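Local coordinates for protein endo-pectate lyase (Erwinia chrysanthemi, PDB 3B4N) that probably depolymerises polygalacturonate and methylated pectins by endo-acting eliminative cleavage, with calcium as cofactor, at residues R46-R51 with D89-N94; T235-N240 with R264-T269; N284-D289 with E311-V316. All coordinates share one frame; numbering follows the deposited sequence.

Interaction 1 (R46-R51 with D89-N94); sequences RQEVYR and DVVSEN
R46, E48, D89 and V91 meet across an antiparallel strand pair, with their side chains all on one face of the sheet. R46 and V91 lie side by side; the first torsion of R46 (chi1 64°) puts CG between its own backbone N and carbonyl carbon, which sets it 3.7 Å from V91 CB. Two residues along, E48 and D89 also point the same way, and this pair brings like charges together: E48 OE1 is 3.8 Å from D89 OD1, the two carboxylate planes turned 77° apart. D89 CB approaches Y50 CE2 obliquely, at 3.8 Å. The other face carries the neighbours Q47 and V90. Beneath the side chains, the hydrogen-bonded pair E48 and D89 is joined twice, E48 N to D89 O and D89 N to E48 O, both at 2.8 Å. R46 and V91 are joined less evenly, since V91 N to R46 O is short and R46 N to V91 O is weak.

These strands are the central two of a four-stranded sheet, with 61-66 beyond one and 97-104 beyond the other; the arrangement is consistent with a fibronectin type III-like N-terminal domain. R46, R62 and Y50 hold the E48 carboxylate, which probably tempers its repulsion with D89. R46 NH1 donates in the guanidinium plane to the anti lone pair of E48 OE2 (3.0 Å), an oxygen that also forms a salt bridge with R62. Y50 OH gives its proton to E48 OE1 from above the carboxylate plane, at 2.7 Å. On the far side, V91 touches Q97 and D89 touches V99 of strand 97-104.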
loop_
_atom_site.group_PDB
_atom_site.type_symbol
_atom_site.label_atom_id
_atom_site.label_comp_id
_atom_site.label_asym_id
_atom_site.label_seq_id
_atom_site.Cartn_x
_atom_site.Cartn_y
_atom_site.Cartn_z
ATOM N N ARG A 46 8.064 -20.461 2.908
ATOM C CA ARG A 46 8.710 -19.433 3.720
ATOM C C ARG A 46 9.480 -18.515 2.798
ATOM O O ARG A 46 9.667 -18.817 1.617
ATOM C CB ARG A 46 9.686 -20.045 4.735
ATOM C CG ARG A 46 10.868 -20.763 4.090
ATOM C CD ARG A 46 12.072 -20.866 5.020
ATOM N NE ARG A 46 11.749 -21.571 6.255
ATOM C CZ ARG A 46 12.631 -21.824 7.216
ATOM N NH1 ARG A 46 13.890 -21.432 7.084
ATOM N NH2 ARG A 46 12.244 -22.469 8.308
ATOM N N GLN A 47 9.928 -17.392 3.348
ATOM C CA GLN A 47 10.693 -16.429 2.570
ATOM C C GLN A 47 11.857 -15.985 3.437
ATOM O O GLN A 47 11.672 -15.644 4.599
ATOM C CB GLN A 47 9.805 -15.248 2.176
ATOM C CG GLN A 47 8.596 -15.709 1.373
ATOM C CD GLN A 47 7.632 -14.587 1.096
ATOM O OE1 GLN A 47 6.911 -14.133 1.994
ATOM N NE2 GLN A 47 7.616 -14.125 -0.147
ATOM N N GLU A 48 13.056 -15.998 2.871
ATOM C CA GLU A 48 14.235 -15.642 3.639
ATOM C C GLU A 48 14.897 -14.395 3.105
ATOM O O GLU A 48 15.051 -14.228 1.897
ATOM C CB GLU A 48 15.226 -16.801 3.612
ATOM C CG GLU A 48 14.620 -18.126 4.057
ATOM C CD GLU A 48 15.630 -19.248 4.069
ATOM O OE1 GLU A 48 16.461 -19.311 3.139
ATOM O OE2 GLU A 48 15.580 -20.073 5.003
ATOM N N VAL A 49 15.289 -13.511 4.009
ATOM C CA VAL A 49 15.950 -12.280 3.604
ATOM C C VAL A 49 17.440 -12.439 3.855
ATOM O O VAL A 49 17.850 -12.858 4.932
ATOM C CB VAL A 49 15.445 -11.063 4.410
ATOM C CG1 VAL A 49 16.070 -9.781 3.869
ATOM C CG2 VAL A 49 13.926 -10.989 4.343
ATOM N N TYR A 50 18.237 -12.114 2.842
ATOM C CA TYR A 50 19.693 -12.193 2.928
ATOM C C TYR A 50 20.284 -10.800 2.761
ATOM O O TYR A 50 19.747 -9.958 2.040
ATOM C CB TYR A 50 20.235 -13.124 1.844
ATOM C CG TYR A 50 19.936 -14.571 2.122
ATOM C CD1 TYR A 50 20.851 -15.367 2.814
ATOM C CD2 TYR A 50 18.714 -15.131 1.753
ATOM C CE1 TYR A 50 20.560 -16.682 3.138
ATOM C CE2 TYR A 50 18.408 -16.454 2.072
ATOM C CZ TYR A 50 19.336 -17.219 2.767
ATOM O OH TYR A 50 19.031 -18.517 3.115
ATOM N N ARG A 51 21.409 -10.565 3.424
ATOM C CA ARG A 51 22.068 -9.269 3.365
ATOM C C ARG A 51 23.581 -9.440 3.391
ATOM O O ARG A 51 24.092 -10.406 3.953
ATOM C CB ARG A 51 21.644 -8.422 4.567
ATOM C CG ARG A 51 22.109 -6.970 4.520
ATOM C CD ARG A 51 21.760 -6.250 5.817
ATOM N NE ARG A 51 22.653 -6.656 6.898
ATOM C CZ ARG A 51 22.424 -6.443 8.186
ATOM N NH1 ARG A 51 21.318 -5.818 8.575
ATOM N NH2 ARG A 51 23.294 -6.873 9.091
ATOM N N ASP A 89 14.827 -14.716 -0.848
ATOM C CA ASP A 89 14.711 -16.076 -1.343
ATOM C C ASP A 89 13.312 -16.587 -1.005
ATOM O O ASP A 89 12.975 -16.769 0.161
ATOM C CB ASP A 89 15.766 -16.948 -0.652
ATOM C CG ASP A 89 15.817 -18.371 -1.182
ATOM O OD1 ASP A 89 16.653 -19.146 -0.660
ATOM O OD2 ASP A 89 15.046 -18.719 -2.101
ATOM N N VAL A 90 12.495 -16.790 -2.031
ATOM C CA VAL A 90 11.146 -17.314 -1.841
ATOM C C VAL A 90 11.300 -18.835 -1.949
ATOM O O VAL A 90 11.716 -19.363 -2.983
ATOM C CB VAL A 90 10.191 -16.751 -2.913
ATOM C CG1 VAL A 90 8.828 -17.411 -2.804
ATOM C CG2 VAL A 90 10.062 -15.248 -2.732
ATOM N N VAL A 91 10.993 -19.529 -0.856
ATOM C CA VAL A 91 11.143 -20.980 -0.792
ATOM C C VAL A 91 9.804 -21.676 -0.935
ATOM O O VAL A 91 8.877 -21.418 -0.176
ATOM C CB VAL A 91 11.790 -21.394 0.547
ATOM C CG1 VAL A 91 12.018 -22.899 0.572
ATOM C CG2 VAL A 91 13.102 -20.643 0.749
ATOM N N SER A 92 9.709 -22.567 -1.916
ATOM C CA SER A 92 8.470 -23.289 -2.148
ATOM C C SER A 92 8.356 -24.487 -1.217
ATOM O O SER A 92 9.315 -24.860 -0.540
ATOM C CB SER A 92 8.407 -23.789 -3.594
ATOM O OG SER A 92 9.250 -24.925 -3.758
ATOM N N GLU A 93 7.175 -25.088 -1.192
ATOM C CA GLU A 93 6.946 -26.264 -0.368
ATOM C C GLU A 93 7.864 -27.395 -0.824
ATOM O O GLU A 93 8.189 -28.293 -0.035
ATOM C CB GLU A 93 5.490 -26.691 -0.481
ATOM C CG GLU A 93 4.531 -25.713 0.155
ATOM C CD GLU A 93 3.092 -26.127 -0.016
ATOM O OE1 GLU A 93 2.210 -25.420 0.504
ATOM O OE2 GLU A 93 2.852 -27.163 -0.672
ATOM N N ASN A 94 8.299 -27.333 -2.081
ATOM C CA ASN A 94 9.182 -28.354 -2.643
ATOM C C ASN A 94 10.646 -27.957 -2.847
ATOM O O ASN A 94 11.256 -28.295 -3.869
ATOM C CB ASN A 94 8.611 -28.871 -3.962
ATOM C CG ASN A 94 7.336 -29.660 -3.767
ATOM O OD1 ASN A 94 6.236 -29.110 -3.819
ATOM N ND2 ASN A 94 7.477 -30.957 -3.521
#

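Interaction 2 (T235-N240 with R264-T269); sequences TVVKGN and RFLTVT
T235, V236 and V237 pair in parallel with L266, T267 and V268, each residue lying beside its partner on the next coil of the right-handed parallel beta-helix.

Four backbone hydrogen bonds hold the two strands in register. T235 N donates to F265 O and T235 O receives T267 N; V237 N then donates to T267 O at 2.8 Å, and V237 O receives T269 N at 2.9 Å, with an almost straight N-H...O angle of 173°. The bonds zigzag from F265 through T235, T267 and V237 to T269, reinforced by weaker CA-H...O contacts such as V236 CA to T267 O at 3.2 Å.

Apolar packing belongs to the face bearing T235, V237, L266 and V268, which is turned into the helix. V237 CB meets V268 CG2 at 4.1 Å, while V237 CG2 is 4.3 Å from L266 CD1. L266 CG lies anti to its backbone N, and chi2 of 69° then swings CD1 back toward 235-238, to 3.5 Å from T235 O. W251 of strand 246-253 touches both T235 and L266, and L226 touches T235 and V237. The one hydroxyl on this inner face, T235 OG1, is hydrogen-bonded to N199.

The side chains of V236 and T267 lie on the outer face, with V236 CG1 3.8 Å from the backbone oxygen T267 O. Further along, T269 OG1 comes to 3.2 Å from K238 CB, whereas the extended lysine chain beyond CG leads away from 264-269.

Between these two coils the directional bonding is all backbone, which depends little on side-chain identity, with apolar contacts added on the inner face; the side chains sort the faces, hydrocarbon and a satisfied threonine hydroxyl inward, a mixture of valine, threonine and, at the edge, lysine outward.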
loop_
_atom_site.group_PDB
_atom_site.type_symbol
_atom_site.label_atom_id
_atom_site.label_comp_id
_atom_site.label_asym_id
_atom_site.label_seq_id
_atom_site.Cartn_x
_atom_site.Cartn_y
_atom_site.Cartn_z
ATOM N N THR A 235 -11.998 -2.869 -2.019
ATOM C CA THR A 235 -10.571 -2.578 -2.009
ATOM C C THR A 235 -10.004 -3.605 -1.026
ATOM O O THR A 235 -10.484 -3.726 0.106
ATOM C CB THR A 235 -10.258 -1.156 -1.528
ATOM O OG1 THR A 235 -10.772 -0.219 -2.485
ATOM C CG2 THR A 235 -8.741 -0.956 -1.407
ATOM N N VAL A 236 -9.007 -4.362 -1.483
ATOM C CA VAL A 236 -8.375 -5.415 -0.690
ATOM C C VAL A 236 -6.927 -5.030 -0.397
ATOM O O VAL A 236 -6.220 -4.567 -1.287
ATOM C CB VAL A 236 -8.402 -6.753 -1.469
ATOM C CG1 VAL A 236 -7.779 -7.877 -0.635
ATOM C CG2 VAL A 236 -9.836 -7.100 -1.848
ATOM N N VAL A 237 -6.501 -5.215 0.853
ATOM C CA VAL A 237 -5.136 -4.891 1.261
ATOM C C VAL A 237 -4.514 -6.102 1.941
ATOM O O VAL A 237 -4.982 -6.541 2.997
ATOM C CB VAL A 237 -5.114 -3.698 2.243
ATOM C CG1 VAL A 237 -3.665 -3.388 2.656
ATOM C CG2 VAL A 237 -5.766 -2.471 1.598
ATOM N N LYS A 238 -3.462 -6.640 1.331
ATOM C CA LYS A 238 -2.780 -7.810 1.869
ATOM C C LYS A 238 -1.288 -7.769 1.568
ATOM O O LYS A 238 -0.779 -6.773 1.064
ATOM C CB LYS A 238 -3.410 -9.091 1.308
ATOM C CG LYS A 238 -3.360 -9.248 -0.201
ATOM C CD LYS A 238 -4.201 -10.456 -0.591
ATOM C CE LYS A 238 -4.308 -10.647 -2.077
ATOM N NZ LYS A 238 -4.980 -11.964 -2.338
ATOM N N GLY A 239 -0.583 -8.841 1.912
ATOM C CA GLY A 239 0.844 -8.893 1.644
ATOM C C GLY A 239 1.669 -7.967 2.514
ATOM O O GLY A 239 2.828 -7.692 2.214
ATOM N N ASN A 240 1.069 -7.496 3.602
ATOM C CA ASN A 240 1.728 -6.595 4.530
ATOM C C ASN A 240 2.131 -5.256 3.936
ATOM O O ASN A 240 3.253 -4.777 4.132
ATOM C CB ASN A 240 2.932 -7.274 5.191
ATOM C CG ASN A 240 3.309 -6.623 6.513
ATOM O OD1 ASN A 240 2.484 -5.962 7.152
ATOM N ND2 ASN A 240 4.548 -6.821 6.938
ATOM N N ARG A 264 -19.604 0.353 -0.431
ATOM C CA ARG A 264 -18.185 0.244 -0.763
ATOM C C ARG A 264 -17.574 -0.628 0.327
ATOM O O ARG A 264 -17.890 -0.480 1.510
ATOM C CB ARG A 264 -17.521 1.615 -0.794
ATOM C CG ARG A 264 -18.124 2.518 -1.847
ATOM C CD ARG A 264 -17.293 3.756 -2.045
ATOM N NE ARG A 264 -17.847 4.626 -3.078
ATOM C CZ ARG A 264 -18.403 5.810 -2.840
ATOM N NH1 ARG A 264 -18.496 6.275 -1.601
ATOM N NH2 ARG A 264 -18.830 6.554 -3.848
ATOM N N PHE A 265 -16.700 -1.544 -0.072
ATOM C CA PHE A 265 -16.107 -2.459 0.877
ATOM C C PHE A 265 -14.606 -2.391 0.968
ATOM O O PHE A 265 -13.921 -2.145 -0.021
ATOM C CB PHE A 265 -16.494 -3.896 0.533
ATOM C CG PHE A 265 -17.969 -4.116 0.431
ATOM C CD1 PHE A 265 -18.581 -4.222 -0.812
ATOM C CD2 PHE A 265 -18.744 -4.226 1.580
ATOM C CE1 PHE A 265 -19.957 -4.441 -0.910
ATOM C CE2 PHE A 265 -20.114 -4.444 1.491
ATOM C CZ PHE A 265 -20.719 -4.553 0.245
ATOM N N LEU A 266 -14.108 -2.605 2.174
ATOM C CA LEU A 266 -12.676 -2.661 2.409
ATOM C C LEU A 266 -12.399 -4.000 3.086
ATOM O O LEU A 266 -13.095 -4.385 4.030
ATOM C CB LEU A 266 -12.209 -1.529 3.325
ATOM C CG LEU A 266 -10.763 -1.685 3.822
ATOM C CD1 LEU A 266 -9.794 -1.494 2.654
ATOM C CD2 LEU A 266 -10.478 -0.681 4.932
ATOM N N THR A 267 -11.400 -4.715 2.587
ATOM C CA THR A 267 -10.986 -5.985 3.176
ATOM C C THR A 267 -9.492 -5.886 3.436
ATOM O O THR A 267 -8.704 -5.883 2.494
ATOM C CB THR A 267 -11.213 -7.172 2.228
ATOM O OG1 THR A 267 -12.602 -7.263 1.899
ATOM C CG2 THR A 267 -10.770 -8.481 2.893
ATOM N N VAL A 268 -9.110 -5.768 4.703
ATOM C CA VAL A 268 -7.703 -5.719 5.075
ATOM C C VAL A 268 -7.361 -7.026 5.782
ATOM O O VAL A 268 -8.012 -7.393 6.767
ATOM C CB VAL A 268 -7.388 -4.553 6.048
ATOM C CG1 VAL A 268 -5.918 -4.618 6.483
ATOM C CG2 VAL A 268 -7.665 -3.224 5.382
ATOM N N THR A 269 -6.344 -7.727 5.293
ATOM C CA THR A 269 -5.927 -8.975 5.926
ATOM C C THR A 269 -4.494 -8.905 6.452
ATOM O O THR A 269 -4.111 -9.707 7.294
ATOM C CB THR A 269 -6.010 -10.174 4.970
ATOM O OG1 THR A 269 -5.096 -9.979 3.888
ATOM C CG2 THR A 269 -7.428 -10.339 4.426
#

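Interaction 3 (N284-D289 with E311-V316)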
loop_
_atom_site.group_PDB
_atom_site.type_symbol
_atom_site.label_atom_id
_atom_site.label_comp_id
_atom_site.label_asym_id
_atom_site.label_seq_id
_atom_site.Cartn_x
_atom_site.Cartn_y
_atom_site.Cartn_z
ATOM N N ASN A 284 -19.122 4.931 5.119
ATOM C CA ASN A 284 -20.371 5.701 5.132
ATOM C C ASN A 284 -21.403 4.645 5.510
ATOM O O ASN A 284 -21.853 3.866 4.661
ATOM C CB ASN A 284 -20.691 6.257 3.743
ATOM C CG ASN A 284 -19.663 7.236 3.264
ATOM O OD1 ASN A 284 -19.178 8.072 4.030
ATOM N ND2 ASN A 284 -19.326 7.153 1.983
ATOM N N ARG A 285 -21.787 4.594 6.781
ATOM C CA ARG A 285 -22.724 3.556 7.179
ATOM C C ARG A 285 -24.102 3.674 6.549
ATOM O O ARG A 285 -24.780 2.666 6.367
ATOM C CB ARG A 285 -22.828 3.474 8.700
ATOM C CG ARG A 285 -23.592 4.587 9.358
ATOM C CD ARG A 285 -23.535 4.389 10.861
ATOM N NE ARG A 285 -24.434 5.293 11.563
ATOM C CZ ARG A 285 -24.285 5.655 12.834
ATOM N NH1 ARG A 285 -23.264 5.192 13.548
ATOM N NH2 ARG A 285 -25.158 6.492 13.386
ATOM N N ASN A 286 -24.515 4.890 6.199
ATOM C CA ASN A 286 -25.824 5.066 5.577
ATOM C C ASN A 286 -25.885 4.503 4.155
ATOM O O ASN A 286 -26.971 4.287 3.617
ATOM C CB ASN A 286 -26.216 6.550 5.574
ATOM C CG ASN A 286 -25.228 7.412 4.815
ATOM O OD1 ASN A 286 -24.022 7.348 5.054
ATOM N ND2 ASN A 286 -25.735 8.225 3.893
ATOM N N TYR A 287 -24.723 4.255 3.554
ATOM C CA TYR A 287 -24.670 3.709 2.205
ATOM C C TYR A 287 -24.345 2.215 2.207
ATOM O O TYR A 287 -24.143 1.617 1.151
ATOM C CB TYR A 287 -23.643 4.464 1.363
ATOM C CG TYR A 287 -24.042 5.883 0.987
ATOM C CD1 TYR A 287 -23.070 6.859 0.786
ATOM C CD2 TYR A 287 -25.380 6.233 0.785
ATOM C CE1 TYR A 287 -23.404 8.146 0.389
ATOM C CE2 TYR A 287 -25.732 7.529 0.388
ATOM C CZ TYR A 287 -24.739 8.474 0.190
ATOM O OH TYR A 287 -25.056 9.744 -0.237
ATOM N N GLY A 288 -24.276 1.629 3.399
ATOM C CA GLY A 288 -24.019 0.203 3.516
ATOM C C GLY A 288 -22.577 -0.249 3.415
ATOM O O GLY A 288 -22.322 -1.442 3.249
ATOM N N ASP A 289 -21.637 0.686 3.514
ATOM C CA ASP A 289 -20.218 0.331 3.437
ATOM C C ASP A 289 -19.819 -0.594 4.576
ATOM O O ASP A 289 -20.320 -0.472 5.694
ATOM C CB ASP A 289 -19.326 1.559 3.568
ATOM C CG ASP A 289 -19.530 2.577 2.475
ATOM O OD1 ASP A 289 -20.241 2.315 1.473
ATOM O OD2 ASP A 289 -18.948 3.662 2.633
ATOM N N GLU A 311 -17.191 5.428 11.622
ATOM C CA GLU A 311 -18.430 5.497 10.850
ATOM C C GLU A 311 -18.802 6.946 10.582
ATOM O O GLU A 311 -18.639 7.810 11.449
ATOM C CB GLU A 311 -19.559 4.782 11.597
ATOM C CG GLU A 311 -19.380 3.269 11.574
ATOM C CD GLU A 311 -20.448 2.496 12.320
ATOM O OE1 GLU A 311 -20.411 1.250 12.248
ATOM O OE2 GLU A 311 -21.317 3.108 12.978
ATOM N N PHE A 312 -19.269 7.194 9.360
ATOM C CA PHE A 312 -19.668 8.524 8.896
ATOM C C PHE A 312 -20.985 8.433 8.158
ATOM O O PHE A 312 -21.465 7.346 7.843
ATOM C CB PHE A 312 -18.677 9.058 7.862
ATOM C CG PHE A 312 -17.305 9.319 8.383
ATOM C CD1 PHE A 312 -16.924 10.602 8.757
ATOM C CD2 PHE A 312 -16.371 8.289 8.451
ATOM C CE1 PHE A 312 -15.635 10.866 9.190
ATOM C CE2 PHE A 312 -15.076 8.537 8.884
ATOM C CZ PHE A 312 -14.701 9.827 9.254
ATOM N N LYS A 313 -21.543 9.603 7.861
ATOM C CA LYS A 313 -22.750 9.690 7.061
ATOM C C LYS A 313 -22.242 10.271 5.748
ATOM O O LYS A 313 -21.641 11.345 5.740
ATOM C CB LYS A 313 -23.770 10.660 7.660
ATOM C CG LYS A 313 -25.077 10.707 6.859
ATOM C CD LYS A 313 -25.983 11.855 7.299
ATOM C CE LYS A 313 -25.432 13.192 6.845
ATOM N NZ LYS A 313 -26.340 14.326 7.206
ATOM N N GLY A 314 -22.438 9.548 4.652
ATOM C CA GLY A 314 -22.009 10.043 3.356
ATOM C C GLY A 314 -23.128 10.835 2.701
ATOM O O GLY A 314 -24.296 10.646 3.035
ATOM N N VAL A 315 -22.774 11.723 1.780
ATOM C CA VAL A 315 -23.765 12.531 1.078
ATOM C C VAL A 315 -23.401 12.705 -0.385
ATOM O O VAL A 315 -22.260 12.484 -0.788
ATOM C CB VAL A 315 -23.899 13.958 1.680
ATOM C CG1 VAL A 315 -24.299 13.884 3.139
ATOM C CG2 VAL A 315 -22.592 14.720 1.519
ATOM N N VAL A 316 -24.391 13.093 -1.182
ATOM C CA VAL A 316 -24.167 13.369 -2.593
ATOM C C VAL A 316 -23.720 14.831 -2.597
ATOM O O VAL A 316 -24.288 15.647 -1.869
ATOM C CB VAL A 316 -25.471 13.216 -3.399
ATOM C CG1 VAL A 316 -25.259 13.695 -4.828
ATOM C CG2 VAL A 316 -25.914 11.753 -3.397
HETATM O O HOH W 1 -18.918 10.675 4.857
#
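The contact between N284 and F312 is a parallel bridge in the beta-helix, where strand 276-284 ends and the chain turns into a 3-10 segment, 285-287, lying against the end of strand 309-313. R285 N donates to F312 O at 3.0 Å. Beyond this point side chains take over from backbone pairing. The carboxamide of N286 grips G314 at both its peptide groups: OD1 receives G314 N at 2.7 Å and ND2 donates to G314 O at 2.9 Å, much as a neighbouring strand would. A chi1 of 60° sets N286 CG 3.5 Å from G314 N, and chi2 of -51° turns the amide so that its two ends meet the two peptide groups. The absence of a CB on G314 lets N284 and Y287 close on its backbone, N284 OD1 coming to 3.5 Å from G314 CA. Y287 meets G314 and V315, its CE1 3.6 Å from G314 C and its OH 3.3 Å from V315 CA. N286 ND2 sits over one face of the Y287 ring, offset toward the rim.

At the other end R285 and E311 cross at about a right angle, and R285 NH1 forms a salt bridge to E311 OE2 at 2.9 Å. The oxygen lies close to the guanidinium plane, while the carboxylate plane stands 86° to it. E311 OE1 is held by T331. A water donates to N284 OD1 and, weakly, to K313 O.

Around these residues, N284 ND2 bonds C254 O and its OD1 meets R252 of strand 246-253, one coil back; on the other flank strand 323-327 runs antiparallel to 309-313, with Y325 making a cation-pi contact to R285 and E323 a salt bridge to K313.

In the fold
Interactions 2 and 3 belong to the beta-helix and touch: R264 N, at the start of segment 264-269, is hydrogen-bonded to D289 OD1 of segment 284-289. Interaction 1 lies in the separate antiparallel sheet, about 43 Å from interaction 3 between centres and on the opposite side of the chain's centre. None is wholly buried, yet the balance shifts with place. Interaction 2, nearest the middle of the chain, repeats one backbone pattern and turns a largely apolar face inward. Interaction 1 keeps regular pairing but clusters charges on one face. In interaction 3, where strand pairing gives way to turns, asparagine, arginine and glutamate side chains supply most of the polar links.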